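Local structure of 2-oxoglutarate dehydrogenase E3 component (Thermus thermophilus, 2EQ7) at residues L170-G175 / V193-Y198; G176-E181 / L257-R262. The protein probably oxidises the dihydrolipoyl groups of the 2-oxoglutarate dehydrogenase complex with NAD+ as electron acceptor, using one bound FAD per subunit and a redox-active disulfide. All coordinates share one frame; numbering follows the deposited sequence.

Interaction 1 (L170-G175 / V193-Y198); sequences LIVVGG and VIVLEY. With NAD (nicotinamide-adenine-dinucleotide), chain E.
V172 holds the middle of this parallel pairing through its backbone: its N donates to I194 O (2.8 Å) and its O accepts from L196 N (2.8 Å). I194 N to L170 O and G174 N to L196 O extend the ladder at either end, and the short strand axes run 4.7 Å apart at 17°. On one face of the sheet V172 CG2 lies across V193 CG1, and V172 CB meets V195 CG2. On the other, I171 CG2 reaches L196 CD1 at 3.8 Å; V243 touches both residues. Both faces are aliphatic; I194 is partly exposed although its backbone N and O both bond to the other strand. This is the first beta-alpha-beta unit of a Rossmann-type NAD-binding domain, with strand 169-173 running into a glycine-rich turn and strand 192-196 leading to the acidic residue that binds the adenosine ribose. That residue, E197, has CG anti to its backbone N (chi1 168°) but bends at chi2 (59°), which brings its carboxylate back to the turn. OE1 accepts from G175 N (2.7 Å), met nearly along the C-O axis, and from NAD O3B (2.8 Å). OE2 takes a short bond from O2B (2.5 Å) and one from the backbone N of M199, so protein amides fix the carboxylate while it grips both ribose hydroxyls. G174 CA lies 3.4 Å from NAD O4B, where a side chain would collide, and its backbone angles alone call for glycine. Beyond this tight end, Y198 keeps its N and CB near NAD N3A while its ring points outward, exposed.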
loop_
_atom_site.group_PDB
_atom_site.type_symbol
_atom_site.label_atom_id
_atom_site.label_comp_id
_atom_site.label_asym_id
_atom_site.label_seq_id
_atom_site.Cartn_x
_atom_site.Cartn_y
_atom_site.Cartn_z
ATOM N N LEU A 170 -11.218 27.466 -14.300
ATOM C CA LEU A 170 -10.964 27.583 -12.871
ATOM C C LEU A 170 -9.532 28.056 -12.674
ATOM O O LEU A 170 -8.602 27.479 -13.234
ATOM C CB LEU A 170 -11.138 26.226 -12.167
ATOM C CG LEU A 170 -10.608 26.162 -10.724
ATOM C CD1 LEU A 170 -11.455 27.049 -9.819
ATOM C CD2 LEU A 170 -10.629 24.722 -10.225
ATOM N N ILE A 171 -9.350 29.122 -11.904
ATOM C CA ILE A 171 -8.005 29.594 -11.620
ATOM C C ILE A 171 -7.762 29.260 -10.157
ATOM O O ILE A 171 -8.606 29.534 -9.302
ATOM C CB ILE A 171 -7.851 31.117 -11.828
ATOM C CG1 ILE A 171 -7.866 31.437 -13.325
ATOM C CG2 ILE A 171 -6.537 31.602 -11.203
ATOM C CD1 ILE A 171 -7.716 32.920 -13.633
ATOM N N VAL A 172 -6.625 28.630 -9.891
ATOM C CA VAL A 172 -6.245 28.249 -8.541
ATOM C C VAL A 172 -5.074 29.127 -8.132
ATOM O O VAL A 172 -4.030 29.122 -8.783
ATOM C CB VAL A 172 -5.797 26.774 -8.483
ATOM C CG1 VAL A 172 -5.368 26.409 -7.056
ATOM C CG2 VAL A 172 -6.931 25.868 -8.950
ATOM N N VAL A 173 -5.259 29.899 -7.068
ATOM C CA VAL A 173 -4.192 30.755 -6.577
ATOM C C VAL A 173 -3.511 30.001 -5.445
ATOM O O VAL A 173 -4.093 29.808 -4.376
ATOM C CB VAL A 173 -4.739 32.088 -6.049
ATOM C CG1 VAL A 173 -3.595 32.954 -5.546
ATOM C CG2 VAL A 173 -5.514 32.803 -7.164
ATOM N N GLY A 174 -2.281 29.569 -5.696
ATOM C CA GLY A 174 -1.535 28.822 -4.700
ATOM C C GLY A 174 -1.313 27.399 -5.180
ATOM O O GLY A 174 -2.269 26.645 -5.362
ATOM N N GLY A 175 -0.052 27.030 -5.383
ATOM C CA GLY A 175 0.257 25.691 -5.854
ATOM C C GLY A 175 0.643 24.723 -4.754
ATOM O O GLY A 175 1.621 23.983 -4.889
ATOM N N VAL A 193 -7.949 24.433 -16.235
ATOM C CA VAL A 193 -7.405 24.820 -14.943
ATOM C C VAL A 193 -6.052 25.513 -15.021
ATOM O O VAL A 193 -5.120 25.021 -15.661
ATOM C CB VAL A 193 -7.301 23.585 -14.024
ATOM C CG1 VAL A 193 -6.683 23.968 -12.680
ATOM C CG2 VAL A 193 -8.691 22.997 -13.825
ATOM N N ILE A 194 -5.955 26.668 -14.368
ATOM C CA ILE A 194 -4.717 27.435 -14.340
ATOM C C ILE A 194 -4.282 27.608 -12.893
ATOM O O ILE A 194 -5.016 28.178 -12.090
ATOM C CB ILE A 194 -4.902 28.839 -14.943
ATOM C CG1 ILE A 194 -5.328 28.730 -16.412
ATOM C CG2 ILE A 194 -3.603 29.630 -14.812
ATOM C CD1 ILE A 194 -5.652 30.067 -17.055
ATOM N N VAL A 195 -3.098 27.103 -12.565
ATOM C CA VAL A 195 -2.573 27.228 -11.211
ATOM C C VAL A 195 -1.490 28.294 -11.196
ATOM O O VAL A 195 -0.529 28.223 -11.966
ATOM C CB VAL A 195 -1.971 25.903 -10.717
ATOM C CG1 VAL A 195 -1.418 26.077 -9.304
ATOM C CG2 VAL A 195 -3.035 24.814 -10.750
ATOM N N LEU A 196 -1.659 29.285 -10.325
ATOM C CA LEU A 196 -0.701 30.379 -10.202
ATOM C C LEU A 196 0.041 30.230 -8.879
ATOM O O LEU A 196 -0.572 30.242 -7.812
ATOM C CB LEU A 196 -1.434 31.721 -10.246
ATOM C CG LEU A 196 -2.329 31.952 -11.473
ATOM C CD1 LEU A 196 -3.149 33.217 -11.281
ATOM C CD2 LEU A 196 -1.470 32.045 -12.737
ATOM N N GLU A 197 1.363 30.100 -8.957
ATOM C CA GLU A 197 2.198 29.916 -7.774
ATOM C C GLU A 197 3.286 30.982 -7.680
ATOM O O GLU A 197 4.004 31.235 -8.641
ATOM C CB GLU A 197 2.824 28.516 -7.814
ATOM C CG GLU A 197 3.942 28.268 -6.815
ATOM C CD GLU A 197 3.510 28.453 -5.379
ATOM O OE1 GLU A 197 2.456 27.898 -4.992
ATOM O OE2 GLU A 197 4.234 29.144 -4.631
ATOM N N TYR A 198 3.386 31.596 -6.507
ATOM C CA TYR A 198 4.362 32.653 -6.239
ATOM C C TYR A 198 5.807 32.170 -6.268
ATOM O O TYR A 198 6.675 32.812 -6.869
ATOM C CB TYR A 198 4.065 33.281 -4.874
ATOM C CG TYR A 198 5.073 34.321 -4.433
ATOM C CD1 TYR A 198 5.260 35.494 -5.162
ATOM C CD2 TYR A 198 5.834 34.135 -3.279
ATOM C CE1 TYR A 198 6.178 36.461 -4.752
ATOM C CE2 TYR A 198 6.755 35.093 -2.861
ATOM C CZ TYR A 198 6.921 36.253 -3.601
ATOM O OH TYR A 198 7.825 37.206 -3.190
HETATM P PA NAD E . 0.139 25.490 1.206
HETATM O O1A NAD E . 1.166 26.040 2.107
HETATM O O2A NAD E . 0.258 23.881 1.219
HETATM O O5B NAD E . 0.374 26.037 -0.289
HETATM C C5B NAD E . 0.213 27.457 -0.302
HETATM C C4B NAD E . 0.859 27.996 -1.585
HETATM O O4B NAD E . 0.311 29.282 -1.933
HETATM C C3B NAD E . 2.373 28.172 -1.390
HETATM O O3B NAD E . 3.089 27.329 -2.309
HETATM C C2B NAD E . 2.596 29.678 -1.647
HETATM O O2B NAD E . 3.867 29.952 -2.244
HETATM C C1B NAD E . 1.386 30.035 -2.541
HETATM N N9A NAD E . 1.072 31.481 -2.523
HETATM C C8A NAD E . 1.007 32.308 -1.426
HETATM N N7A NAD E . 0.699 33.520 -1.793
HETATM C C5A NAD E . 0.546 33.556 -3.138
HETATM C C6A NAD E . 0.219 34.563 -4.095
HETATM N N6A NAD E . -0.025 35.870 -3.697
HETATM N N1A NAD E . 0.154 34.220 -5.404
HETATM C C2A NAD E . 0.387 32.967 -5.815
HETATM N N3A NAD E . 0.695 31.995 -4.952
HETATM C C4A NAD E . 0.784 32.241 -3.624
HETATM O O3 NAD E . -1.312 25.973 1.766
HETATM P PN NAD E . -2.526 24.936 1.403
HETATM O O1N NAD E . -2.224 24.168 0.098
HETATM O O2N NAD E . -3.832 25.750 1.231
HETATM O O5D NAD E . -2.739 23.841 2.582
HETATM C C5D NAD E . -2.570 24.473 3.857
HETATM C C4D NAD E . -2.087 23.440 4.896
HETATM O O4D NAD E . -2.932 22.236 4.891
HETATM C C3D NAD E . -0.637 22.995 4.610
HETATM O O3D NAD E . 0.155 23.061 5.796
HETATM C C2D NAD E . -0.771 21.569 4.063
HETATM O O2D NAD E . 0.344 20.746 4.423
HETATM C C1D NAD E . -2.099 21.051 4.644
HETATM N N1N NAD E . -2.742 20.133 3.668
HETATM C C2N NAD E . -2.305 18.858 3.585
HETATM C C3N NAD E . -2.898 17.958 2.654
HETATM C C7N NAD E . -2.436 16.556 2.533
HETATM O O7N NAD E . -1.510 16.164 3.206
HETATM N N7N NAD E . -3.044 15.710 1.664
HETATM C C4N NAD E . -3.949 18.438 1.826
HETATM C C5N NAD E . -4.363 19.765 1.949
HETATM C C6N NAD E . -3.737 20.595 2.885
#

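Interaction 2 (G176-E181 / L257-R262); sequences GVIGLE and LVAVGR. With NAD (nicotinamide-adenine-dinucleotide), chain E.
I178 and A259 make the main apolar contact, with I178 CG2 lying 4.0 Å from A259 CB. The same methyl of A259 meets the first turn of the helix, 3.9 Å from G179 N, while the other end of the isoleucine, CD1, rests against R262 CD (3.8 Å). With CG1 anti to its carbonyl carbon (chi1 -72°), I178 presents that branch to the nicotinamide ring; I178 CG1 to NAD C5N and V177 CG1 to NAD C4N, both 3.2 Å, are unusually tight, and their exact lengths are doubtful. The polar part is built round the pyrophosphate. I178 N donates to NAD O1N at 3.2 Å with an N-H...O angle of 150°, and a water accepts a hydrogen bond from G179 N (2.9 Å) and a weak one from G176 N. That water also lies 2.7 Å from NAD O1N and near A259 O, but further acceptors are in reach, so which of them take its protons is not settled. A water bridging the glycine-rich turn and the pyrophosphate is a familiar feature of Rossmann dinucleotide sites; here G176 is the N-cap, so the helix N-terminus probably helps to offset the phosphate charge. One layer out, R262 bends at chi3 (66°) and sends NH2 to S139 OG beside the FAD, while E181 is held by a salt bridge to K49 and by the backbone N of Y341. Helix 157-160 backs the contact, S157 touching I178 and A160 touching L257; strand 255-258 lies between strands 154-155 and 169-173, with the first turn of helix 177-188 packed against A259 just past its C-terminal end.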
loop_
_atom_site.group_PDB
_atom_site.type_symbol
_atom_site.label_atom_id
_atom_site.label_comp_id
_atom_site.label_asym_id
_atom_site.label_seq_id
_atom_site.Cartn_x
_atom_site.Cartn_y
_atom_site.Cartn_z
ATOM N N GLY A 176 -0.118 24.738 -3.660
ATOM C CA GLY A 176 0.143 23.841 -2.551
ATOM C C GLY A 176 -0.683 22.581 -2.718
ATOM O O GLY A 176 -1.259 22.360 -3.781
ATOM N N VAL A 177 -0.771 21.758 -1.678
ATOM C CA VAL A 177 -1.525 20.517 -1.797
ATOM C C VAL A 177 -3.010 20.733 -2.080
ATOM O O VAL A 177 -3.571 20.074 -2.948
ATOM C CB VAL A 177 -1.381 19.634 -0.543
ATOM C CG1 VAL A 177 -2.064 18.291 -0.788
ATOM C CG2 VAL A 177 0.096 19.407 -0.226
ATOM N N ILE A 178 -3.650 21.647 -1.356
ATOM C CA ILE A 178 -5.073 21.901 -1.585
ATOM C C ILE A 178 -5.325 22.400 -2.997
ATOM O O ILE A 178 -6.234 21.924 -3.679
ATOM C CB ILE A 178 -5.641 22.954 -0.603
ATOM C CG1 ILE A 178 -5.750 22.357 0.793
ATOM C CG2 ILE A 178 -7.031 23.401 -1.058
ATOM C CD1 ILE A 178 -6.219 23.334 1.860
ATOM N N GLY A 179 -4.515 23.364 -3.428
ATOM C CA GLY A 179 -4.667 23.925 -4.761
ATOM C C GLY A 179 -4.535 22.898 -5.871
ATOM O O GLY A 179 -5.338 22.869 -6.803
ATOM N N LEU A 180 -3.518 22.049 -5.785
ATOM C CA LEU A 180 -3.312 21.035 -6.807
ATOM C C LEU A 180 -4.374 19.944 -6.787
ATOM O O LEU A 180 -4.863 19.533 -7.840
ATOM C CB LEU A 180 -1.920 20.410 -6.666
ATOM C CG LEU A 180 -0.833 21.027 -7.551
ATOM C CD1 LEU A 180 -1.221 20.831 -9.012
ATOM C CD2 LEU A 180 -0.664 22.507 -7.245
ATOM N N GLU A 181 -4.737 19.473 -5.597
ATOM C CA GLU A 181 -5.744 18.425 -5.498
ATOM C C GLU A 181 -7.089 18.865 -6.061
ATOM O O GLU A 181 -7.692 18.148 -6.861
ATOM C CB GLU A 181 -5.917 17.968 -4.043
ATOM C CG GLU A 181 -4.804 17.055 -3.543
ATOM C CD GLU A 181 -5.074 16.500 -2.153
ATOM O OE1 GLU A 181 -4.293 15.638 -1.692
ATOM O OE2 GLU A 181 -6.066 16.920 -1.517
ATOM N N LEU A 257 -10.228 29.672 -6.944
ATOM C CA LEU A 257 -9.997 29.050 -5.653
ATOM C C LEU A 257 -8.782 29.715 -5.034
ATOM O O LEU A 257 -7.711 29.742 -5.637
ATOM C CB LEU A 257 -9.729 27.552 -5.824
ATOM C CG LEU A 257 -9.053 26.842 -4.648
ATOM C CD1 LEU A 257 -9.900 26.984 -3.385
ATOM C CD2 LEU A 257 -8.837 25.373 -5.009
ATOM N N VAL A 258 -8.957 30.280 -3.843
ATOM C CA VAL A 258 -7.854 30.915 -3.140
ATOM C C VAL A 258 -7.346 29.872 -2.152
ATOM O O VAL A 258 -8.013 29.558 -1.169
ATOM C CB VAL A 258 -8.315 32.177 -2.387
ATOM C CG1 VAL A 258 -7.140 32.791 -1.630
ATOM C CG2 VAL A 258 -8.886 33.186 -3.380
ATOM N N ALA A 259 -6.176 29.318 -2.444
ATOM C CA ALA A 259 -5.578 28.286 -1.606
ATOM C C ALA A 259 -4.124 28.652 -1.361
ATOM O O ALA A 259 -3.210 27.942 -1.775
ATOM C CB ALA A 259 -5.676 26.935 -2.309
ATOM N N VAL A 260 -3.919 29.779 -0.689
ATOM C CA VAL A 260 -2.575 30.252 -0.405
ATOM C C VAL A 260 -2.089 29.855 0.981
ATOM O O VAL A 260 -1.077 30.369 1.461
ATOM C CB VAL A 260 -2.488 31.785 -0.565
ATOM C CG1 VAL A 260 -2.770 32.163 -2.020
ATOM C CG2 VAL A 260 -3.479 32.471 0.365
ATOM N N GLY A 261 -2.816 28.943 1.622
ATOM C CA GLY A 261 -2.421 28.468 2.934
ATOM C C GLY A 261 -3.544 28.342 3.944
ATOM O O GLY A 261 -4.702 28.641 3.655
ATOM N N ARG A 262 -3.192 27.862 5.133
ATOM C CA ARG A 262 -4.149 27.731 6.225
ATOM C C ARG A 262 -3.462 28.252 7.476
ATOM O O ARG A 262 -2.253 28.100 7.642
ATOM C CB ARG A 262 -4.613 26.279 6.391
ATOM C CG ARG A 262 -5.614 25.862 5.300
ATOM C CD ARG A 262 -6.124 24.443 5.481
ATOM N NE ARG A 262 -6.921 24.289 6.693
ATOM C CZ ARG A 262 -8.192 24.656 6.817
ATOM N NH1 ARG A 262 -8.841 25.205 5.796
ATOM N NH2 ARG A 262 -8.821 24.466 7.968
HETATM P PA NAD E . 0.139 25.490 1.206
HETATM O O1A NAD E . 1.166 26.040 2.107
HETATM O O2A NAD E . 0.258 23.881 1.219
HETATM O O5B NAD E . 0.374 26.037 -0.289
HETATM C C5B NAD E . 0.213 27.457 -0.302
HETATM C C4B NAD E . 0.859 27.996 -1.585
HETATM O O4B NAD E . 0.311 29.282 -1.933
HETATM C C3B NAD E . 2.373 28.172 -1.390
HETATM O O3B NAD E . 3.089 27.329 -2.309
HETATM C C2B NAD E . 2.596 29.678 -1.647
HETATM O O2B NAD E . 3.867 29.952 -2.244
HETATM C C1B NAD E . 1.386 30.035 -2.541
HETATM N N9A NAD E . 1.072 31.481 -2.523
HETATM C C8A NAD E . 1.007 32.308 -1.426
HETATM N N7A NAD E . 0.699 33.520 -1.793
HETATM C C5A NAD E . 0.546 33.556 -3.138
HETATM C C6A NAD E . 0.219 34.563 -4.095
HETATM N N6A NAD E . -0.025 35.870 -3.697
HETATM N N1A NAD E . 0.154 34.220 -5.404
HETATM C C2A NAD E . 0.387 32.967 -5.815
HETATM N N3A NAD E . 0.695 31.995 -4.952
HETATM C C4A NAD E . 0.784 32.241 -3.624
HETATM O O3 NAD E . -1.312 25.973 1.766
HETATM P PN NAD E . -2.526 24.936 1.403
HETATM O O1N NAD E . -2.224 24.168 0.098
HETATM O O2N NAD E . -3.832 25.750 1.231
HETATM O O5D NAD E . -2.739 23.841 2.582
HETATM C C5D NAD E . -2.570 24.473 3.857
HETATM C C4D NAD E . -2.087 23.440 4.896
HETATM O O4D NAD E . -2.932 22.236 4.891
HETATM C C3D NAD E . -0.637 22.995 4.610
HETATM O O3D NAD E . 0.155 23.061 5.796
HETATM C C2D NAD E . -0.771 21.569 4.063
HETATM O O2D NAD E . 0.344 20.746 4.423
HETATM C C1D NAD E . -2.099 21.051 4.644
HETATM N N1N NAD E . -2.742 20.133 3.668
HETATM C C2N NAD E . -2.305 18.858 3.585
HETATM C C3N NAD E . -2.898 17.958 2.654
HETATM C C7N NAD E . -2.436 16.556 2.533
HETATM O O7N NAD E . -1.510 16.164 3.206
HETATM N N7N NAD E . -3.044 15.710 1.664
HETATM C C4N NAD E . -3.949 18.438 1.826
HETATM C C5N NAD E . -4.363 19.765 1.949
HETATM C C6N NAD E . -3.737 20.595 2.885
HETATM O O HOH W 1 -2.546 25.223 -2.352
#

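The two contacts lie 8 Å apart, centre to centre, in one NAD-binding domain, and their segments alternate along the chain: 170-175, 176-181, 193-198, 257-262. Strand 169-173 runs straight into helix 177-188 and then strand 192-196, whereas strand 255-258 returns much later to the other edge of 169-173. There V173 N to L257 O (2.8 Å) and I171 O to L257 N (2.9 Å) are probable hydrogen bonds. V172 CG1 packs 3.5 Å from G179 CA, joining sheet to helix. Interaction 1 binds the ribose hydroxyls and part of the adenine; interaction 2 meets the pyrophosphate, the nicotinamide, which reaches toward the FAD, and, through V260, another part of the adenine.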